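Local coordinates for carboxylesterase (Ferroplasma acidiphilum, PDB 3WJ2) that hydrolyses carboxylic esters as an alpha/beta-hydrolase-fold carboxylesterase adapted to low pH, at the interface of chains A and B and the interface of chains A and C. Numbering follows the deposited sequence. Chains: chain A/B/C, Carboxylesterase.

Contact 1 joins chains A and B. Contacts 2, 3 and 4 are separate patches between chains A and C. The C-alpha centres of contacts 1 and 2 lie about 16 Å apart. Contact 2 is about 25 Å from both contact 3 and contact 4. Contacts 3 and 4 are neighbours, about 8 Å apart, and share A:Gly292 and C:Ala271. Helix 254-266 enters contacts 1 and 2 from chain A and contact 4 from chain C. One helix thus serves both interfaces. The deposited assembly has four copies, and two different two-fold interfaces could build such a tetramer.

Contact 1: the interface of chains A and B. Residues chain A 188-190, 192-193, 232, 256; chain B 190, 192-193.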
# COMPACT_ATOMS: atom_id res chain seq x y z
N ALA A 188 17.79 2.85 -7.95
CA ALA A 188 17.88 4.00 -7.04
C ALA A 188 18.69 3.63 -5.83
O ALA A 188 18.86 2.43 -5.51
CB ALA A 188 16.47 4.51 -6.62
N PRO A 189 19.17 4.69 -5.11
CA PRO A 189 19.95 4.41 -3.86
C PRO A 189 19.00 4.25 -2.72
O PRO A 189 18.93 5.13 -1.76
CB PRO A 189 20.82 5.67 -3.69
CG PRO A 189 19.89 6.79 -4.26
CD PRO A 189 19.04 6.16 -5.35
N ASP A 190 18.37 3.08 -2.71
CA ASP A 190 17.25 2.82 -1.74
C ASP A 190 17.48 1.90 -0.60
O ASP A 190 17.59 0.65 -0.79
CB ASP A 190 16.06 2.30 -2.59
CG ASP A 190 14.82 2.10 -1.78
OD1 ASP A 190 14.73 2.69 -0.71
OD2 ASP A 190 13.88 1.45 -2.28
N PHE A 192 15.24 2.48 2.11
CA PHE A 192 14.13 3.06 2.93
C PHE A 192 12.77 3.03 2.39
O PHE A 192 11.86 3.36 3.15
CB PHE A 192 14.52 4.54 3.31
CG PHE A 192 14.76 5.40 2.14
CD1 PHE A 192 13.72 5.84 1.31
CD2 PHE A 192 16.08 5.69 1.75
CE1 PHE A 192 14.00 6.56 0.15
CE2 PHE A 192 16.34 6.48 0.58
CZ PHE A 192 15.32 6.88 -0.22
N SER A 193 12.54 2.67 1.13
CA SER A 193 11.16 2.62 0.64
C SER A 193 10.40 1.55 1.40
O SER A 193 10.94 0.65 2.05
CB SER A 193 11.07 2.41 -0.92
OG SER A 193 11.57 1.04 -1.12
N LEU A 232 17.29 6.65 -11.67
CA LEU A 232 16.25 7.49 -11.01
C LEU A 232 16.82 8.86 -10.52
O LEU A 232 16.03 9.78 -10.22
CB LEU A 232 15.59 6.78 -9.82
CG LEU A 232 14.39 6.02 -10.40
CD1 LEU A 232 13.97 4.95 -9.35
CD2 LEU A 232 13.19 7.00 -10.56
N PRO A 256 10.78 1.53 -6.40
CA PRO A 256 11.42 2.48 -7.35
C PRO A 256 11.14 2.20 -8.82
O PRO A 256 11.14 3.06 -9.70
CB PRO A 256 12.93 2.34 -7.01
CG PRO A 256 12.99 1.87 -5.57
CD PRO A 256 11.76 0.93 -5.46
N ASP B 190 15.13 11.14 -1.12
CA ASP B 190 13.99 10.32 -1.79
C ASP B 190 13.26 11.00 -2.93
O ASP B 190 12.50 11.96 -2.73
CB ASP B 190 13.04 9.89 -0.67
CG ASP B 190 11.87 9.04 -1.17
OD1 ASP B 190 12.04 8.51 -2.26
OD2 ASP B 190 10.88 8.92 -0.39
N PHE B 192 11.71 8.69 -5.16
CA PHE B 192 11.29 7.43 -5.82
C PHE B 192 10.44 6.52 -4.97
O PHE B 192 10.03 5.46 -5.54
CB PHE B 192 12.58 6.63 -6.32
CG PHE B 192 13.53 6.36 -5.26
CD1 PHE B 192 13.32 5.36 -4.28
CD2 PHE B 192 14.66 7.23 -5.13
CE1 PHE B 192 14.23 5.16 -3.23
CE2 PHE B 192 15.52 7.11 -4.09
CZ PHE B 192 15.37 6.04 -3.16
N SER B 193 10.29 6.69 -3.62
CA SER B 193 9.41 5.80 -2.83
C SER B 193 7.94 5.96 -3.29
O SER B 193 7.59 6.83 -4.05
CB SER B 193 9.49 6.10 -1.33
OG SER B 193 8.89 7.41 -1.11
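B:Phe192 reaches into chain A, where A:Ala188, A:Pro256 and A:Leu232 receive it. The patch belongs to a two-fold A-B interface of the deposited assembly; the structure alone does not show its role in solution. The methyl of A:Ala188 sits over one face of the B:Phe192 ring, with CB 3.6 Å from the ring centroid, a CH-pi contact. The other face is covered from its own chain by the carboxylate oxygen OD1 of B:Asp190. The rotamer of B:Phe192 (chi1 56°) sets the ring between these two groups. Its edge turns to A:Asp190, whose carboxylate plane is tilted 62° from it. A:Pro256 CG meets ring atom CD1 of B:Phe192 at 3.7 Å. A:Leu232 CD1 packs on B:Phe192 CB at the root of the ring. The two Phe192 side chains run roughly perpendicular near the two-fold axis.

A:Asp190 is likely to hold its loop in shape. A:Asp190 OD1 accepts from the backbone N of A:Phe192 and of A:Ser193, each at 2.9 Å. A:Asp190 OD2 takes A:Ser193 OG at 2.6 Å through the syn lone pair. B:Asp190 does the same in chain B.

The loop lies between strand 180-183 and helix 194-198 of the alpha/beta-hydrolase fold. A:Pro256 stands near the start of helix 254-266.

Contact 2: the interface of chains A and C. Residues chain A 261-262, 266; chain C 6, 249-250, 277.
A:Val261 CG2 and C:Ile277 CG2 meet at 3.4 Å, a tight methyl-to-methyl contact, at the apolar centre of this patch. Their side chains lie nearly perpendicular to each other. A:Val261 comes from helix 254-266 of the alpha/beta-hydrolase fold. C:Ile277 follows strand 271-276. The methyl CG2 of C:Ile277 also touches A:Lys262 CE, at 3.9 Å.

The aliphatic part of A:Lys262 continues the apolar surface. C:Met6, in the N-terminal segment, lies across it, with CB 3.6 Å from A:Lys262 CD. The thioether chain of C:Met6 is kinked on both sides of CG. This turns its methyl CE back to A:Lys262 CB and towards the carboxylate of A:Glu266.

The outer part of the lysine chain is stretched out, with chi3 at 176°, and this carries the ammonium to the polar rim. There A:Lys262 NZ forms a salt bridge with C:Glu249 OE2 at 2.8 Å, on the syn side and 25° out of the carboxylate plane. NZ of A:Lys262 also donates to the phenol oxygen OH of C:Tyr250 at 3.2 Å. C:Tyr250 OH in turn accepts from the backbone N of C:Met6 at 3.0 Å, so it links the N-terminal segment to the rim. A methionine in place of A:Lys262 would probably leave the C:Glu249 carboxylate without its positive mate across the interface. C:Glu249 and C:Tyr250 directly precede the DPLRD segment, which in the hormone-sensitive lipase family carries the catalytic aspartate.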
# COMPACT_ATOMS: atom_id res chain seq x y z
N VAL A 261 8.42 3.77 -14.19
CA VAL A 261 7.40 3.65 -15.25
C VAL A 261 6.49 4.91 -15.22
O VAL A 261 6.26 5.48 -16.33
CB VAL A 261 6.54 2.33 -15.18
CG1 VAL A 261 7.36 1.25 -15.19
CG2 VAL A 261 5.74 2.25 -14.07
N LYS A 262 6.16 5.38 -14.01
CA LYS A 262 5.23 6.59 -13.81
C LYS A 262 5.98 7.83 -14.31
O LYS A 262 5.36 8.69 -14.99
CB LYS A 262 4.81 6.65 -12.38
CG LYS A 262 3.74 5.58 -11.96
CD LYS A 262 3.63 5.42 -10.47
CE LYS A 262 2.45 4.39 -10.20
NZ LYS A 262 2.22 4.22 -8.81
N GLU A 266 5.02 10.24 -17.45
CA GLU A 266 4.84 11.72 -17.14
C GLU A 266 5.62 12.50 -18.22
O GLU A 266 5.22 13.63 -18.63
CB GLU A 266 5.43 12.01 -15.75
CG GLU A 266 5.38 13.49 -15.29
CD GLU A 266 6.02 13.63 -13.91
OE1 GLU A 266 7.27 13.43 -13.76
OE2 GLU A 266 5.24 13.86 -12.96
N MET C 6 -0.71 8.72 -9.74
CA MET C 6 -0.01 8.67 -11.01
C MET C 6 -0.70 7.85 -12.13
O MET C 6 -0.12 6.98 -12.81
CB MET C 6 1.43 8.19 -10.80
CG MET C 6 2.21 9.10 -9.76
SD MET C 6 2.56 10.72 -10.62
CE MET C 6 3.92 10.38 -11.64
N GLU C 249 -4.04 -0.79 -11.43
CA GLU C 249 -3.54 -0.10 -10.23
C GLU C 249 -4.60 0.83 -9.57
O GLU C 249 -4.77 0.81 -8.36
CB GLU C 249 -2.25 0.67 -10.54
CG GLU C 249 -1.68 1.38 -9.27
CD GLU C 249 -0.32 1.93 -9.53
OE1 GLU C 249 0.12 2.05 -10.65
OE2 GLU C 249 0.32 2.23 -8.49
N TYR C 250 -5.21 1.72 -10.41
CA TYR C 250 -6.10 2.72 -9.84
C TYR C 250 -7.55 2.40 -10.13
O TYR C 250 -8.14 2.97 -11.08
CB TYR C 250 -5.74 4.05 -10.43
CG TYR C 250 -4.32 4.52 -10.08
CD1 TYR C 250 -4.03 4.80 -8.78
CD2 TYR C 250 -3.32 4.60 -11.07
CE1 TYR C 250 -2.72 5.22 -8.40
CE2 TYR C 250 -2.00 5.07 -10.75
CZ TYR C 250 -1.77 5.36 -9.36
OH TYR C 250 -0.50 5.81 -8.99
N ILE C 277 0.25 -1.10 -14.21
CA ILE C 277 0.73 0.10 -13.48
C ILE C 277 0.13 1.33 -14.18
O ILE C 277 0.21 1.45 -15.43
CB ILE C 277 2.25 0.09 -13.48
CG1 ILE C 277 2.72 -1.06 -12.52
CG2 ILE C 277 2.69 1.48 -12.86
CD1 ILE C 277 4.20 -1.51 -12.68

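Contact 3: the interface of chains A and C. Residues chain A 291-292, 295; chain C 270-271, 307.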
# COMPACT_ATOMS: atom_id res chain seq x y z
N ASP A 291 5.05 -21.52 -12.96
CA ASP A 291 4.30 -21.35 -14.21
C ASP A 291 3.85 -19.89 -14.26
O ASP A 291 3.76 -19.39 -15.34
CB ASP A 291 2.99 -22.15 -14.23
CG ASP A 291 2.40 -22.26 -15.62
OD1 ASP A 291 3.12 -22.68 -16.55
OD2 ASP A 291 1.22 -21.87 -15.78
N GLY A 292 3.59 -19.27 -13.13
CA GLY A 292 3.05 -17.86 -13.27
C GLY A 292 4.21 -17.04 -13.81
O GLY A 292 3.97 -16.12 -14.70
N ASN A 295 4.62 -17.58 -17.50
CA ASN A 295 3.59 -16.90 -18.28
C ASN A 295 3.88 -15.39 -18.36
O ASN A 295 3.66 -14.78 -19.42
CB ASN A 295 2.23 -17.06 -17.64
CG ASN A 295 1.62 -18.44 -17.93
OD1 ASN A 295 1.07 -19.09 -17.02
ND2 ASN A 295 1.66 -18.83 -19.17
N ARG C 270 -3.59 -23.38 -11.10
CA ARG C 270 -2.60 -22.66 -11.95
C ARG C 270 -3.15 -21.22 -12.16
O ARG C 270 -4.30 -21.10 -12.43
CB ARG C 270 -2.41 -23.40 -13.29
CG ARG C 270 -1.53 -22.66 -14.18
CD ARG C 270 -0.64 -23.58 -14.80
NE ARG C 270 -1.40 -24.22 -15.81
CZ ARG C 270 -1.31 -23.96 -17.11
NH1 ARG C 270 -0.45 -23.08 -17.62
NH2 ARG C 270 -2.09 -24.66 -17.91
N ALA C 271 -2.37 -20.17 -11.87
CA ALA C 271 -2.95 -18.75 -11.99
C ALA C 271 -1.74 -17.82 -12.13
O ALA C 271 -0.63 -18.07 -11.64
CB ALA C 271 -3.78 -18.36 -10.84
N TYR C 307 -3.29 -22.40 -23.58
CA TYR C 307 -4.23 -23.04 -22.60
C TYR C 307 -5.29 -23.85 -23.36
O TYR C 307 -6.10 -24.53 -22.71
CB TYR C 307 -5.03 -22.03 -21.78
CG TYR C 307 -4.15 -21.26 -20.81
CD1 TYR C 307 -4.11 -21.66 -19.49
CD2 TYR C 307 -3.44 -20.13 -21.21
CE1 TYR C 307 -3.30 -20.94 -18.57
CE2 TYR C 307 -2.58 -19.41 -20.31
CZ TYR C 307 -2.58 -19.81 -18.99
OH TYR C 307 -1.75 -19.08 -18.10
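This is a small polar patch of a two-fold interface between identical alpha/beta-hydrolase subunits, and it ties chain A to chain C in the deposited assembly. Its twin, with the chains exchanged, repeats the link. The structure alone does not settle whether this pairing holds in solution.

A:Asp291 opens helix 291-303 and faces C:Arg270, just before strand 271-276. The guanidinium atom NH1 of C:Arg270 forms a salt bridge with A:Asp291 OD2 at 2.8 Å. The bond is nearly straight, 172° at the hydrogen. OD2 lies at the edge of the guanidinium, in its plane. The carboxylate is not coplanar with it: the two planes are 65° apart. NH1 of C:Arg270 meets OD2 of A:Asp291 on the syn side, tilted out of the carboxylate plane. The stem of the arginine is modelled too close to the same oxygen, at CD, so its exact path is doubtful. An alanine at C:Arg270 would probably leave the carboxylate of A:Asp291 without its charged partner and weaken this cross-chain link.

One helical turn further on, A:Asn295 meets C:Tyr307 from the C-terminal 3-10 helix 304-307. The two side chains point towards each other, with the amide turned only slightly from the ring plane. The phenol OH of C:Tyr307 can donate a hydrogen bond to the amide oxygen OD1 of A:Asn295 at 3.0 Å. Beside these pairs, A:Gly292 CA packs 4.0 Å from the carbonyl O of C:Ala271.

Contact 4: the interface of chains A and C. Residues chain A 8-10, 292; chain C 265, 271.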
# COMPACT_ATOMS: atom_id res chain seq x y z
N ASP A 8 3.75 -16.62 -4.21
CA ASP A 8 3.28 -17.80 -4.96
C ASP A 8 4.01 -19.05 -4.33
O ASP A 8 5.20 -19.03 -4.13
CB ASP A 8 3.66 -17.58 -6.43
CG ASP A 8 3.08 -18.59 -7.31
OD1 ASP A 8 3.35 -19.83 -7.08
OD2 ASP A 8 2.29 -18.28 -8.21
N PRO A 9 3.24 -20.06 -4.03
CA PRO A 9 3.86 -21.30 -3.39
C PRO A 9 4.92 -21.91 -4.21
O PRO A 9 5.80 -22.66 -3.69
CB PRO A 9 2.65 -22.26 -3.29
CG PRO A 9 1.48 -21.44 -3.28
CD PRO A 9 1.82 -20.20 -4.24
N ASP A 10 5.00 -21.63 -5.52
CA ASP A 10 6.14 -22.10 -6.31
C ASP A 10 7.52 -21.66 -5.80
O ASP A 10 8.55 -22.34 -6.09
CB ASP A 10 6.08 -21.68 -7.81
CG ASP A 10 4.89 -22.26 -8.58
OD1 ASP A 10 4.39 -23.32 -8.23
OD2 ASP A 10 4.46 -21.57 -9.54
N GLY A 292 3.59 -19.27 -13.13
CA GLY A 292 3.05 -17.86 -13.27
C GLY A 292 4.21 -17.04 -13.81
O GLY A 292 3.97 -16.12 -14.70
N ARG C 265 -4.01 -19.69 -6.04
CA ARG C 265 -2.70 -20.32 -5.92
C ARG C 265 -2.63 -21.14 -4.61
O ARG C 265 -2.05 -22.24 -4.61
CB ARG C 265 -1.58 -19.25 -5.98
CG ARG C 265 -1.59 -18.60 -7.38
CD ARG C 265 -1.15 -19.59 -8.45
NE ARG C 265 0.16 -20.20 -8.14
CZ ARG C 265 0.36 -21.54 -8.07
NH1 ARG C 265 -0.66 -22.43 -8.31
NH2 ARG C 265 1.57 -21.99 -7.78
N ALA C 271 -2.37 -20.17 -11.87
CA ALA C 271 -2.95 -18.75 -11.99
C ALA C 271 -1.74 -17.82 -12.13
O ALA C 271 -0.63 -18.07 -11.64
CB ALA C 271 -3.78 -18.36 -10.84
O HOH W 1 1.31 -16.88 -10.17
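The N-terminal segment of chain A, leading into 3-10 helix 9-11, docks here on the end of helix 254-266 of chain C. A:Asp8 and C:Arg265 carry the contact. The arginine grips the carboxylate side-on with NE and NH2, one nitrogen to each oxygen. C:Arg265 NE donates to A:Asp8 OD2 at 2.9 Å, and C:Arg265 NH2 donates to A:Asp8 OD1 at 2.9 Å. Both oxygens lie close to the guanidinium plane, but the carboxylate is turned 38° from it. NE meets OD2 from above the carboxylate plane, while NH2 meets OD1 on the syn side, nearer to it.

C:Arg265 curls back on itself (chi2 -68°, chi3 -54°). The bends swing the guanidinium round to meet the aspartate. A:Pro9 CD packs on C:Arg265 CB at 3.9 Å, beside the base of the chain.

A:Asp8 is itself held in place. Its OD1 also accepts the backbone N of A:Asp10 through the anti lone pair, which caps the start of the 3-10 helix. A:Asp10 OD1 adds a second salt bridge to NH2 of C:Arg265 at 3.1 Å. No N-H of NH2 is aimed at this oxygen, so the link is electrostatic and not a hydrogen bond. Two acidic groups around one guanidinium would probably stabilise its positive charge.

A water extends the network. It lies 2.6 Å from A:Asp8 OD2 and 2.7 Å from the carbonyl O of C:Ala271. In the deposited assembly the site fastens the N-terminal segment of one subunit to its neighbour, and it may support the A-C pairing.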